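Local atomic coordinates of probable ribonuclease HepT (Haemophilus influenzae, PDB entry 1JOG), a protein that is probably the RNase toxin of a type VII toxin-antitoxin system, forms a homodimer and is neutralized by its partner MntA, probably through AMPylation. Residues K98-T109 with V121-S132. Residues are numbered along the deposited sequence; the frame is centred on the assembly and turned at random.
Sequences KWVAYRDMRNIT and VYAQIDDFLIES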
ATOM      1  N   LYS A  98       0.190  15.826 -14.867  1.00 27.54           N
ATOM      2  CA  LYS A  98       0.602  14.436 -14.618  1.00 40.98           C
ATOM      3  C   LYS A  98       0.725  14.033 -13.116  1.00 50.78           C
ATOM      4  O   LYS A  98       0.291  12.934 -12.705  1.00 58.22           O
ATOM      5  CB  LYS A  98       1.944  14.184 -15.270  1.00 46.07           C
ATOM      6  CG  LYS A  98       1.886  14.034 -16.717  1.00 39.78           C
ATOM      7  CD  LYS A  98       3.261  13.826 -17.255  1.00 57.85           C
ATOM      8  CE  LYS A  98       3.249  14.096 -18.737  1.00 67.96           C
ATOM      9  NZ  LYS A  98       3.255  15.566 -18.984  1.00 79.33           N
ATOM     10  N   TRP A  99       1.342  14.891 -12.302  1.00 34.59           N
ATOM     11  CA  TRP A  99       1.462  14.552 -10.875  1.00 31.33           C
ATOM     12  C   TRP A  99       0.089  14.612 -10.262  1.00 31.55           C
ATOM     13  O   TRP A  99      -0.222  13.837  -9.359  1.00 40.24           O
ATOM     14  CB  TRP A  99       2.443  15.482 -10.171  1.00 28.63           C
ATOM     15  CG  TRP A  99       3.825  15.150 -10.626  1.00 21.76           C
ATOM     16  CD1 TRP A  99       4.547  15.727 -11.697  1.00 21.90           C
ATOM     17  CD2 TRP A  99       4.641  14.122 -10.114  1.00 24.94           C
ATOM     18  NE1 TRP A  99       5.745  15.088 -11.835  1.00 28.03           N
ATOM     19  CE2 TRP A  99       5.837  14.109 -10.873  1.00 13.53           C
ATOM     20  CE3 TRP A  99       4.488  13.199  -9.087  1.00 31.68           C
ATOM     21  CZ2 TRP A  99       6.854  13.204 -10.635  1.00 18.05           C
ATOM     22  CZ3 TRP A  99       5.508  12.286  -8.885  1.00  9.72           C
ATOM     23  CH2 TRP A  99       6.662  12.290  -9.630  1.00 15.70           C
ATOM     24  N   VAL A 100      -0.771  15.478 -10.807  1.00 25.41           N
ATOM     25  CA  VAL A 100      -2.116  15.551 -10.291  1.00 24.44           C
ATOM     26  C   VAL A 100      -2.796  14.207 -10.573  1.00 43.43           C
ATOM     27  O   VAL A 100      -3.534  13.660  -9.752  1.00 47.94           O
ATOM     28  CB  VAL A 100      -2.888  16.697 -10.941  1.00 28.84           C
ATOM     29  CG1 VAL A 100      -4.352  16.551 -10.626  1.00 22.89           C
ATOM     30  CG2 VAL A 100      -2.415  18.026 -10.400  1.00 31.75           C
ATOM     31  N   ALA A 101      -2.515  13.659 -11.742  1.00 42.95           N
ATOM     32  CA  ALA A 101      -3.091  12.381 -12.115  1.00 37.87           C
ATOM     33  C   ALA A 101      -2.424  11.269 -11.279  1.00 42.58           C
ATOM     34  O   ALA A 101      -3.093  10.309 -10.893  1.00 40.24           O
ATOM     35  CB  ALA A 101      -2.898  12.139 -13.674  1.00 20.04           C
ATOM     36  N   TYR A 102      -1.121  11.366 -11.000  1.00 34.04           N
ATOM     37  CA  TYR A 102      -0.467  10.323 -10.154  1.00 32.41           C
ATOM     38  C   TYR A 102      -1.114  10.240  -8.730  1.00 26.07           C
ATOM     39  O   TYR A 102      -1.232   9.188  -8.129  1.00 28.68           O
ATOM     40  CB  TYR A 102       1.020  10.609 -10.079  1.00 42.62           C
ATOM     41  CG  TYR A 102       1.724  10.507 -11.423  1.00 46.59           C
ATOM     42  CD1 TYR A 102       2.905  11.219 -11.683  1.00 44.59           C
ATOM     43  CD2 TYR A 102       1.198   9.699 -12.435  1.00 30.05           C
ATOM     44  CE1 TYR A 102       3.517  11.127 -12.902  1.00 24.26           C
ATOM     45  CE2 TYR A 102       1.787   9.599 -13.643  1.00 11.79           C
ATOM     46  CZ  TYR A 102       2.945  10.320 -13.894  1.00 24.04           C
ATOM     47  OH  TYR A 102       3.476  10.317 -15.191  1.00 23.09           O
ATOM     48  N   ARG A 103      -1.583  11.357  -8.211  1.00 34.51           N
ATOM     49  CA  ARG A 103      -2.292  11.303  -6.957  1.00 37.60           C
ATOM     50  C   ARG A 103      -3.692  10.607  -7.132  1.00 23.20           C
ATOM     51  O   ARG A 103      -4.071   9.786  -6.313  1.00 28.71           O
ATOM     52  CB  ARG A 103      -2.460  12.722  -6.395  1.00 25.39           C
ATOM     53  CG  ARG A 103      -3.119  12.622  -5.070  1.00 45.51           C
ATOM     54  CD  ARG A 103      -3.193  13.918  -4.303  1.00 46.89           C
ATOM     55  NE  ARG A 103      -4.074  14.841  -4.960  1.00 63.98           N
ATOM     56  CZ  ARG A 103      -4.548  15.934  -4.401  1.00 73.73           C
ATOM     57  NH1 ARG A 103      -4.217  16.227  -3.148  1.00 76.11           N
ATOM     58  NH2 ARG A 103      -5.327  16.741  -5.115  1.00 75.64           N
ATOM     59  N   ASP A 104      -4.491  10.990  -8.149  1.00 29.63           N
ATOM     60  CA  ASP A 104      -5.786  10.315  -8.370  1.00 34.47           C
ATOM     61  C   ASP A 104      -5.474   8.779  -8.457  1.00 19.84           C
ATOM     62  O   ASP A 104      -6.083   7.960  -7.784  1.00 31.40           O
ATOM     63  CB  ASP A 104      -6.501  10.815  -9.632  1.00 55.66           C
ATOM     64  CG  ASP A 104      -6.814  12.368  -9.634  1.00 63.91           C
ATOM     65  OD1 ASP A 104      -7.128  13.045  -8.588  1.00 31.54           O
ATOM     66  OD2 ASP A 104      -6.769  12.913 -10.769  1.00 73.26           O
HETATM   67  N   MSE A 105      -4.443   8.426  -9.176  1.00 26.59           N
HETATM   68  CA  MSE A 105      -4.002   7.043  -9.247  1.00 26.13           C
HETATM   69  C   MSE A 105      -3.694   6.601  -7.783  1.00 39.00           C
HETATM   70  O   MSE A 105      -4.271   5.598  -7.259  1.00 28.65           O
HETATM   71  CB  MSE A 105      -2.749   6.989 -10.110  1.00 31.23           C
HETATM   72  CG  MSE A 105      -2.411   5.690 -10.774  1.00 26.85           C
HETATM   73 SE   MSE A 105      -0.936   6.009 -11.980  1.00 43.35          SE
HETATM   74  CE  MSE A 105       0.373   4.655 -11.428  1.00 39.18           C
ATOM     75  N   ARG A 106      -2.829   7.358  -7.099  1.00 28.60           N
ATOM     76  CA  ARG A 106      -2.535   6.928  -5.743  1.00 35.96           C
ATOM     77  C   ARG A 106      -3.733   6.721  -4.838  1.00 32.17           C
ATOM     78  O   ARG A 106      -3.738   5.721  -4.102  1.00 34.94           O
ATOM     79  CB  ARG A 106      -1.531   7.768  -4.981  1.00 35.40           C
ATOM     80  CG  ARG A 106      -1.275   6.950  -3.708  1.00 34.80           C
ATOM     81  CD  ARG A 106      -0.248   7.438  -2.833  1.00 52.21           C
ATOM     82  NE  ARG A 106      -0.053   6.551  -1.688  1.00 50.13           N
ATOM     83  CZ  ARG A 106      -1.026   5.824  -1.152  1.00 61.61           C
ATOM     84  NH1 ARG A 106      -2.269   5.828  -1.646  1.00 50.76           N
ATOM     85  NH2 ARG A 106      -0.769   5.151  -0.059  1.00 41.55           N
ATOM     86  N   ASN A 107      -4.713   7.623  -4.904  1.00 30.13           N
ATOM     87  CA  ASN A 107      -5.957   7.554  -4.102  1.00 29.87           C
ATOM     88  C   ASN A 107      -6.911   6.443  -4.515  1.00 44.88           C
ATOM     89  O   ASN A 107      -7.968   6.382  -3.937  1.00 44.71           O
ATOM     90  CB  ASN A 107      -6.775   8.825  -4.188  1.00 28.14           C
ATOM     91  CG  ASN A 107      -6.012  10.096  -3.631  1.00 54.37           C
ATOM     92  OD1 ASN A 107      -5.272  10.011  -2.649  1.00 29.18           O
ATOM     93  ND2 ASN A 107      -6.235  11.269  -4.255  1.00 38.22           N
ATOM     94  N   ILE A 108      -6.600   5.617  -5.534  1.00 27.91           N
ATOM     95  CA  ILE A 108      -7.497   4.495  -5.839  1.00 40.79           C
ATOM     96  C   ILE A 108      -6.752   3.168  -5.662  1.00 39.42           C
ATOM     97  O   ILE A 108      -7.326   2.094  -5.846  1.00 40.72           O
ATOM     98  CB  ILE A 108      -8.071   4.566  -7.306  1.00 34.18           C
ATOM     99  CG1 ILE A 108      -6.944   4.601  -8.347  1.00 25.13           C
ATOM    100  CG2 ILE A 108      -8.968   5.735  -7.363  1.00 14.97           C
ATOM    101  CD1 ILE A 108      -7.375   4.903  -9.720  1.00 41.91           C
ATOM    102  N   THR A 109      -5.456   3.231  -5.343  1.00 32.62           N
ATOM    103  CA  THR A 109      -4.731   1.985  -5.157  1.00 37.56           C
ATOM    104  C   THR A 109      -5.328   1.174  -4.007  1.00 26.38           C
ATOM    105  O   THR A 109      -5.093  -0.031  -3.962  1.00 31.13           O
ATOM    106  CB  THR A 109      -3.248   2.193  -4.909  1.00 26.51           C
ATOM    107  OG1 THR A 109      -3.079   2.867  -3.676  1.00 46.67           O
ATOM    108  CG2 THR A 109      -2.638   2.985  -6.044  1.00 44.08           C
ATOM    109  N   VAL A 121      -4.124   0.292 -13.026  1.00 30.22           N
ATOM    110  CA  VAL A 121      -3.138   1.126 -12.391  1.00 41.61           C
ATOM    111  C   VAL A 121      -1.741   0.681 -12.825  1.00 39.17           C
ATOM    112  O   VAL A 121      -0.836   1.501 -13.043  1.00 30.83           O
ATOM    113  CB  VAL A 121      -3.308   1.079 -10.841  1.00 58.17           C
ATOM    114  CG1 VAL A 121      -2.062   1.633 -10.109  1.00 30.40           C
ATOM    115  CG2 VAL A 121      -4.543   1.868 -10.468  1.00 20.26           C
ATOM    116  N   TYR A 122      -1.566  -0.609 -13.025  1.00 23.13           N
ATOM    117  CA  TYR A 122      -0.218  -1.064 -13.354  1.00 28.80           C
ATOM    118  C   TYR A 122       0.198  -0.587 -14.735  1.00 42.82           C
ATOM    119  O   TYR A 122       1.327  -0.210 -14.980  1.00 31.18           O
ATOM    120  CB  TYR A 122      -0.156  -2.570 -13.230  1.00 15.73           C
ATOM    121  CG  TYR A 122       1.193  -3.170 -13.607  1.00 18.27           C
ATOM    122  CD1 TYR A 122       2.216  -3.243 -12.667  1.00 21.85           C
ATOM    123  CD2 TYR A 122       1.474  -3.552 -14.922  1.00 10.64           C
ATOM    124  CE1 TYR A 122       3.547  -3.664 -13.030  1.00 15.55           C
ATOM    125  CE2 TYR A 122       2.794  -4.007 -15.327  1.00  8.75           C
ATOM    126  CZ  TYR A 122       3.823  -4.052 -14.353  1.00 36.40           C
ATOM    127  OH  TYR A 122       5.102  -4.514 -14.656  1.00 28.69           O
ATOM    128  N   ALA A 123      -0.751  -0.596 -15.642  1.00 46.80           N
ATOM    129  CA  ALA A 123      -0.505  -0.154 -16.993  1.00 36.80           C
ATOM    130  C   ALA A 123       0.027   1.314 -17.030  1.00 39.77           C
ATOM    131  O   ALA A 123       0.630   1.761 -17.998  1.00 37.52           O
ATOM    132  CB  ALA A 123      -1.841  -0.233 -17.778  1.00 28.12           C
ATOM    133  N   GLN A 124      -0.287   2.091 -16.010  1.00 31.15           N
ATOM    134  CA  GLN A 124       0.119   3.480 -15.985  1.00 21.67           C
ATOM    135  C   GLN A 124       1.527   3.631 -15.420  1.00 28.79           C
ATOM    136  O   GLN A 124       2.076   4.717 -15.474  1.00 31.82           O
ATOM    137  CB  GLN A 124      -0.909   4.320 -15.130  1.00 15.76           C
ATOM    138  CG  GLN A 124      -2.381   4.270 -15.559  1.00 44.76           C
ATOM    139  CD  GLN A 124      -3.380   5.001 -14.599  1.00 61.80           C
ATOM    140  OE1 GLN A 124      -3.040   5.998 -13.962  1.00 83.42           O
ATOM    141  NE2 GLN A 124      -4.629   4.507 -14.532  1.00 68.12           N
ATOM    142  N   ILE A 125       2.142   2.537 -14.952  1.00 26.56           N
ATOM    143  CA  ILE A 125       3.461   2.636 -14.327  1.00 29.13           C
ATOM    144  C   ILE A 125       4.640   3.056 -15.179  1.00 46.87           C
ATOM    145  O   ILE A 125       5.509   3.783 -14.672  1.00 38.33           O
ATOM    146  CB  ILE A 125       3.764   1.370 -13.522  1.00 15.93           C
ATOM    147  CG1 ILE A 125       2.818   1.370 -12.336  1.00 24.99           C
ATOM    148  CG2 ILE A 125       5.238   1.267 -13.061  1.00 23.37           C
ATOM    149  CD1 ILE A 125       2.849   0.075 -11.576  1.00 41.61           C
ATOM    150  N   ASP A 126       4.674   2.605 -16.440  1.00 46.19           N
ATOM    151  CA  ASP A 126       5.692   2.982 -17.427  1.00 43.58           C
ATOM    152  C   ASP A 126       5.832   4.524 -17.539  1.00 39.89           C
ATOM    153  O   ASP A 126       6.943   5.034 -17.523  1.00 42.55           O
ATOM    154  CB  ASP A 126       5.261   2.508 -18.804  1.00 53.34           C
ATOM    155  CG  ASP A 126       5.145   1.020 -18.887  1.00 63.16           C
ATOM    156  OD1 ASP A 126       6.157   0.348 -18.623  1.00 54.80           O
ATOM    157  OD2 ASP A 126       4.039   0.519 -19.219  1.00 85.45           O
ATOM    158  N   ASP A 127       4.703   5.235 -17.676  1.00 31.13           N
ATOM    159  CA  ASP A 127       4.730   6.684 -17.788  1.00 43.05           C
ATOM    160  C   ASP A 127       5.215   7.231 -16.456  1.00 31.03           C
ATOM    161  O   ASP A 127       6.043   8.120 -16.396  1.00 43.13           O
ATOM    162  CB  ASP A 127       3.347   7.264 -18.110  1.00 46.16           C
ATOM    163  CG  ASP A 127       3.263   8.817 -17.854  1.00 74.05           C
ATOM    164  OD1 ASP A 127       2.219   9.352 -17.305  1.00 40.78           O
ATOM    165  OD2 ASP A 127       4.258   9.512 -18.216  1.00 73.66           O
ATOM    166  N   PHE A 128       4.710   6.656 -15.371  1.00 39.84           N
ATOM    167  CA  PHE A 128       5.131   7.130 -14.083  1.00 36.17           C
ATOM    168  C   PHE A 128       6.634   7.029 -14.048  1.00 40.35           C
ATOM    169  O   PHE A 128       7.319   7.941 -13.625  1.00 30.13           O
ATOM    170  CB  PHE A 128       4.556   6.314 -12.907  1.00 45.74           C
ATOM    171  CG  PHE A 128       5.009   6.837 -11.568  1.00 28.34           C
ATOM    172  CD1 PHE A 128       4.480   8.024 -11.073  1.00 29.28           C
ATOM    173  CD2 PHE A 128       5.961   6.169 -10.827  1.00 28.50           C
ATOM    174  CE1 PHE A 128       4.892   8.538  -9.823  1.00 31.36           C
ATOM    175  CE2 PHE A 128       6.384   6.657  -9.586  1.00 50.81           C
ATOM    176  CZ  PHE A 128       5.844   7.847  -9.074  1.00 24.31           C
ATOM    177  N   LEU A 129       7.182   5.930 -14.524  1.00 30.63           N
ATOM    178  CA  LEU A 129       8.614   5.884 -14.475  1.00 30.66           C
ATOM    179  C   LEU A 129       9.301   7.007 -15.231  1.00 37.55           C
ATOM    180  O   LEU A 129      10.281   7.543 -14.755  1.00 27.84           O
ATOM    181  CB  LEU A 129       9.101   4.534 -14.916  1.00 26.13           C
ATOM    182  CG  LEU A 129       8.831   3.484 -13.821  1.00 41.23           C
ATOM    183  CD1 LEU A 129       9.094   2.214 -14.524  1.00 15.90           C
ATOM    184  CD2 LEU A 129       9.708   3.586 -12.472  1.00 23.05           C
ATOM    185  N   ILE A 130       8.792   7.400 -16.392  1.00 49.01           N
ATOM    186  CA  ILE A 130       9.453   8.480 -17.148  1.00 23.24           C
ATOM    187  C   ILE A 130       9.465   9.773 -16.326  1.00 40.68           C
ATOM    188  O   ILE A 130      10.522  10.351 -16.080  1.00 32.09           O
ATOM    189  CB  ILE A 130       8.747   8.721 -18.436  1.00 42.89           C
ATOM    190  CG1 ILE A 130       9.111   7.617 -19.397  1.00 46.01           C
ATOM    191  CG2 ILE A 130       9.084  10.079 -18.978  1.00 30.23           C
ATOM    192  CD1 ILE A 130       7.908   7.064 -20.155  1.00 41.98           C
ATOM    193  N   GLU A 131       8.286  10.202 -15.888  1.00 30.05           N
ATOM    194  CA  GLU A 131       8.151  11.443 -15.090  1.00 36.55           C
ATOM    195  C   GLU A 131       8.901  11.471 -13.793  1.00 29.13           C
ATOM    196  O   GLU A 131       9.558  12.454 -13.444  1.00 45.91           O
ATOM    197  CB  GLU A 131       6.663  11.742 -14.759  1.00 28.20           C
ATOM    198  CG  GLU A 131       5.801  12.139 -15.952  1.00 67.46           C
ATOM    199  CD  GLU A 131       6.439  13.237 -16.802  1.00 54.69           C
ATOM    200  OE1 GLU A 131       6.702  13.011 -18.011  1.00 47.02           O
ATOM    201  OE2 GLU A 131       6.697  14.309 -16.250  1.00 41.21           O
ATOM    202  N   SER A 132       8.740  10.390 -13.046  1.00 32.89           N
ATOM    203  CA  SER A 132       9.360  10.243 -11.741  1.00 35.88           C
ATOM    204  C   SER A 132      10.865  10.284 -11.951  1.00 30.97           C
ATOM    205  O   SER A 132      11.586  10.873 -11.167  1.00 35.56           O
ATOM    206  CB  SER A 132       8.886   8.934 -11.051  1.00 22.17           C
ATOM    207  OG  SER A 132       9.322   7.749 -11.695  1.00 35.07           O
TER
HETATM  208  O   HOH W   1       5.878  16.231 -14.651  1.00 49.69           O
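Tyr102 lays one ring face against the edge of Phe128, an edge-to-face pair with planes at 81°. Phe128 CD1 sits over the centre of the Tyr102 ring. Together with Trp99 these rings form an aromatic cluster between two helices of the all-helical HepT fold, 96-106 and 125-140. The helix segments cross with their N-to-C directions 134° apart, and their axes are 11.3 Å apart at closest approach. The aromatic rings lie between them. The first torsion of Phe128 sets CG beside its carbonyl carbon, and the ring turns its edge toward Tyr102. Trp99 CZ3 comes within 3.9 Å of Phe128 CE1, with the two rings oblique. Phe50 of helix 36-68 adds another edge-to-face partner to Phe128.

Tyr102 OH donates a hydrogen bond of 2.6 Å to Asp127 OD1. The bond reaches the carboxylate from above its plane, 61° out of it. It ties the end of the ring to the facing helix. Glu131 CB lies at the ring edge, 3.7 Å from Tyr102 CE1. The aliphatic part of Lys98 crosses Glu131 at about a right angle, while its ammonium group, whose position is less certain, is placed to pair with Asp95.

Beyond the aromatic cluster, selenomethionine Met105 brings its CE to the junction of helices 115-123 and 125-140. This CE packs 4.1 Å from Val121 CG1 and also touches Ile125. Ile108 meets the other methyl branch of Val121. Ile108 belongs to the RX(4)HXY motif; Arg106 of the same motif, probably an active-site residue, forms a salt bridge from NE to Glu55. At the other end of the contact, one water links the two segments: it donates to Glu131 OE2 at 2.6 Å and weakly accepts from Trp99 NE1 at 3.0 Å.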